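PDB 5V01: competence damage-inducible protein A from Klebsiella pneumoniae subsp. pneumoniae MGH 78578, which is of unknown function but belongs to the CinA family, whose members include enzymes that deamidate nicotinamide mononucleotide, an activity not established for this protein. Local coordinates for residues R32-E37 with S97-L102. Numbering follows the deposited sequence.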
ATOM      1  N   ARG A  32     -16.109  -7.257   0.231  1.00 14.75           N
ATOM      2  CA  ARG A  32     -14.678  -7.086   0.097  1.00 14.80           C
ATOM      3  C   ARG A  32     -14.357  -5.621  -0.123  1.00 13.62           C
ATOM      4  O   ARG A  32     -15.075  -4.902  -0.826  1.00 14.70           O
ATOM      5  CB  ARG A  32     -14.133  -7.945  -1.044  1.00 16.71           C
ATOM      6  CG  ARG A  32     -14.377  -9.412  -0.785  1.00 19.57           C
ATOM      7  CD  ARG A  32     -13.679 -10.301  -1.786  1.00 20.93           C
ATOM      8  NE  ARG A  32     -12.239 -10.349  -1.554  1.00 21.55           N
ATOM      9  CZ  ARG A  32     -11.630 -11.047  -0.593  1.00 22.07           C
ATOM     10  NH1 ARG A  32     -12.317 -11.794   0.281  1.00 21.70           N
ATOM     11  NH2 ARG A  32     -10.302 -11.017  -0.510  1.00 22.23           N
ATOM     12  N   LEU A  33     -13.270  -5.204   0.501  1.00 12.58           N
ATOM     13  CA  LEU A  33     -12.792  -3.829   0.533  1.00 11.52           C
ATOM     14  C   LEU A  33     -11.501  -3.724  -0.280  1.00 11.10           C
ATOM     15  O   LEU A  33     -10.691  -4.653  -0.277  1.00 12.18           O
ATOM     16  CB  LEU A  33     -12.492  -3.484   1.995  1.00 11.64           C
ATOM     17  CG  LEU A  33     -11.871  -2.133   2.315  1.00 11.85           C
ATOM     18  CD1 LEU A  33     -12.801  -0.968   1.962  1.00 12.42           C
ATOM     19  CD2 LEU A  33     -11.506  -2.099   3.800  1.00 12.96           C
ATOM     20  N   THR A  34     -11.279  -2.563  -0.892  1.00 10.86           N
ATOM     21  CA  THR A  34     -10.021  -2.233  -1.585  1.00 10.32           C
ATOM     22  C   THR A  34      -9.692  -0.774  -1.281  1.00  9.54           C
ATOM     23  O   THR A  34     -10.567   0.008  -0.880  1.00 11.15           O
ATOM     24  CB  THR A  34     -10.137  -2.484  -3.083  1.00 10.94           C
ATOM     25  OG1 THR A  34      -8.874  -2.353  -3.684  1.00 12.47           O
ATOM     26  CG2 THR A  34     -11.084  -1.549  -3.757  1.00 11.51           C
ATOM     27  N   THR A  35      -8.421  -0.420  -1.436  1.00  9.50           N
ATOM     28  CA  THR A  35      -7.943   0.908  -1.066  1.00  9.87           C
ATOM     29  C   THR A  35      -7.011   1.510  -2.088  1.00  9.84           C
ATOM     30  O   THR A  35      -6.200   0.800  -2.708  1.00  9.52           O
ATOM     31  CB  THR A  35      -7.222   0.899   0.296  1.00 10.78           C
ATOM     32  OG1 THR A  35      -6.101   0.011   0.271  1.00 11.66           O
ATOM     33  CG2 THR A  35      -8.154   0.544   1.415  1.00 11.17           C
ATOM     34  N   ALA A  36      -7.086   2.834  -2.212  1.00  9.37           N
ATOM     35  CA  ALA A  36      -6.158   3.614  -3.040  1.00  9.58           C
ATOM     36  C   ALA A  36      -5.686   4.800  -2.213  1.00  9.73           C
ATOM     37  O   ALA A  36      -6.493   5.568  -1.700  1.00 11.55           O
ATOM     38  CB  ALA A  36      -6.821   4.097  -4.329  1.00 10.77           C
ATOM     39  N   GLU A  37      -4.373   4.944  -2.081  1.00  9.44           N
ATOM     40  CA  GLU A  37      -3.767   5.950  -1.223  1.00  9.99           C
ATOM     41  C   GLU A  37      -2.749   6.765  -1.972  1.00 10.37           C
ATOM     42  O   GLU A  37      -2.159   6.310  -2.951  1.00 11.93           O
ATOM     43  CB  GLU A  37      -3.024   5.229  -0.083  1.00 11.28           C
ATOM     44  CG  GLU A  37      -3.914   4.447   0.854  1.00 11.31           C
ATOM     45  CD  GLU A  37      -3.093   3.713   1.904  1.00 10.64           C
ATOM     46  OE1 GLU A  37      -2.531   4.378   2.810  1.00 10.29           O
ATOM     47  OE2 GLU A  37      -3.050   2.475   1.832  1.00 11.14           O
ATOM     48  N   SER A  97     -13.252   4.964  -7.909  1.00 13.77           N
ATOM     49  CA  SER A  97     -13.819   4.200  -9.012  1.00 15.65           C
ATOM     50  C   SER A  97     -12.774   3.311  -9.692  1.00 13.84           C
ATOM     51  O   SER A  97     -13.070   2.145 -10.031  1.00 15.43           O
ATOM     52  CB  SER A  97     -14.448   5.136 -10.049  1.00 17.63           C
ATOM     53  OG  SER A  97     -15.508   5.852  -9.487  1.00 22.16           O
ATOM     54  N   GLY A  98     -11.577   3.854  -9.892  1.00 14.47           N
ATOM     55  CA  GLY A  98     -10.533   3.097 -10.542  1.00 14.65           C
ATOM     56  C   GLY A  98     -10.118   1.877  -9.750  1.00 13.57           C
ATOM     57  O   GLY A  98      -9.963   0.792 -10.312  1.00 14.76           O
ATOM     58  N   ILE A  99      -9.964   2.034  -8.437  1.00 11.63           N
ATOM     59  CA  ILE A  99      -9.566   0.878  -7.612  1.00 12.11           C
ATOM     60  C   ILE A  99     -10.698  -0.110  -7.398  1.00 12.47           C
ATOM     61  O   ILE A  99     -10.470  -1.328  -7.384  1.00 13.11           O
ATOM     62  CB  ILE A  99      -8.892   1.344  -6.307  1.00 11.49           C
ATOM     63  CG1 ILE A  99      -8.127   0.190  -5.628  1.00 11.35           C
ATOM     64  CG2 ILE A  99      -9.876   1.952  -5.319  1.00 12.09           C
ATOM     65  CD1 ILE A  99      -7.079  -0.509  -6.462  1.00 12.36           C
ATOM     66  N   LEU A 100     -11.939   0.388  -7.308  1.00 13.20           N
ATOM     67  CA  LEU A 100     -13.080  -0.528  -7.201  1.00 13.83           C
ATOM     68  C   LEU A 100     -13.094  -1.460  -8.421  1.00 14.02           C
ATOM     69  O   LEU A 100     -13.271  -2.669  -8.264  1.00 16.55           O
ATOM     70  CB  LEU A 100     -14.398   0.243  -7.108  1.00 14.85           C
ATOM     71  CG  LEU A 100     -15.628  -0.558  -6.723  1.00 16.85           C
ATOM     72  CD1 LEU A 100     -15.656  -0.800  -5.229  1.00 18.96           C
ATOM     73  CD2 LEU A 100     -16.894   0.178  -7.159  1.00 18.69           C
ATOM     74  N   ALA A 101     -12.907  -0.886  -9.621  1.00 16.04           N
ATOM     75  CA  ALA A 101     -12.901  -1.649 -10.871  1.00 17.94           C
ATOM     76  C   ALA A 101     -11.722  -2.627 -10.928  1.00 16.66           C
ATOM     77  O   ALA A 101     -11.909  -3.790 -11.282  1.00 20.17           O
ATOM     78  CB  ALA A 101     -12.874  -0.715 -12.066  1.00 20.01           C
ATOM     79  N   LEU A 102     -10.515  -2.161 -10.602  1.00 14.70           N
ATOM     80  CA  LEU A 102      -9.344  -3.019 -10.653  1.00 15.25           C
ATOM     81  C   LEU A 102      -9.485  -4.219  -9.723  1.00 16.08           C
ATOM     82  O   LEU A 102      -9.191  -5.354 -10.121  1.00 21.14           O
ATOM     83  CB  LEU A 102      -8.104  -2.207 -10.314  1.00 15.13           C
ATOM     84  CG  LEU A 102      -6.755  -2.947 -10.275  1.00 15.71           C
ATOM     85  CD1 LEU A 102      -6.390  -3.564 -11.626  1.00 17.51           C
ATOM     86  CD2 LEU A 102      -5.613  -2.032  -9.855  1.00 17.61           C
TER
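T34 OG1, hydrogen-bonded to the backbone O of T60 on the neighbouring strand 58-64, also meets I99 from helix 89-103: I99 CG1 lies 3.3 Å from T34 OG1. The hydroxyl stands anti to the backbone N (chi1 -171°), beside I99 CG1, and the methyl also reaches the helix. That methyl, T34 CG2, comes 3.7 Å from I99 O and 4.1 Å from L100 CA, so it rests on helix backbone. I99 CG1 is also anti to its own N (chi1 -164°) and reaches the strand backbone, 3.6 Å from T35 O, while the other branch, I99 CG2, sits 3.9 Å from A36 CB. One isoleucine thus spans T34 to A36, whose CB atoms both point at the helix; T35 turns to the opposite face of the sheet, where its hydroxyl bonds Y58 OH and helix 43-50 packs. Strand 33-37 therefore lies between helices in a three-layer alpha/beta/alpha sandwich. Residues 97-102 run at 138° to the strand, and A108 and V62 on the flanking strands continue the I99 seat. No hydrogen bond joins 32-37 to 97-102: the threonine hydroxyl is satisfied within the sheet, and this part of the helix lies on the strand through van der Waals packing.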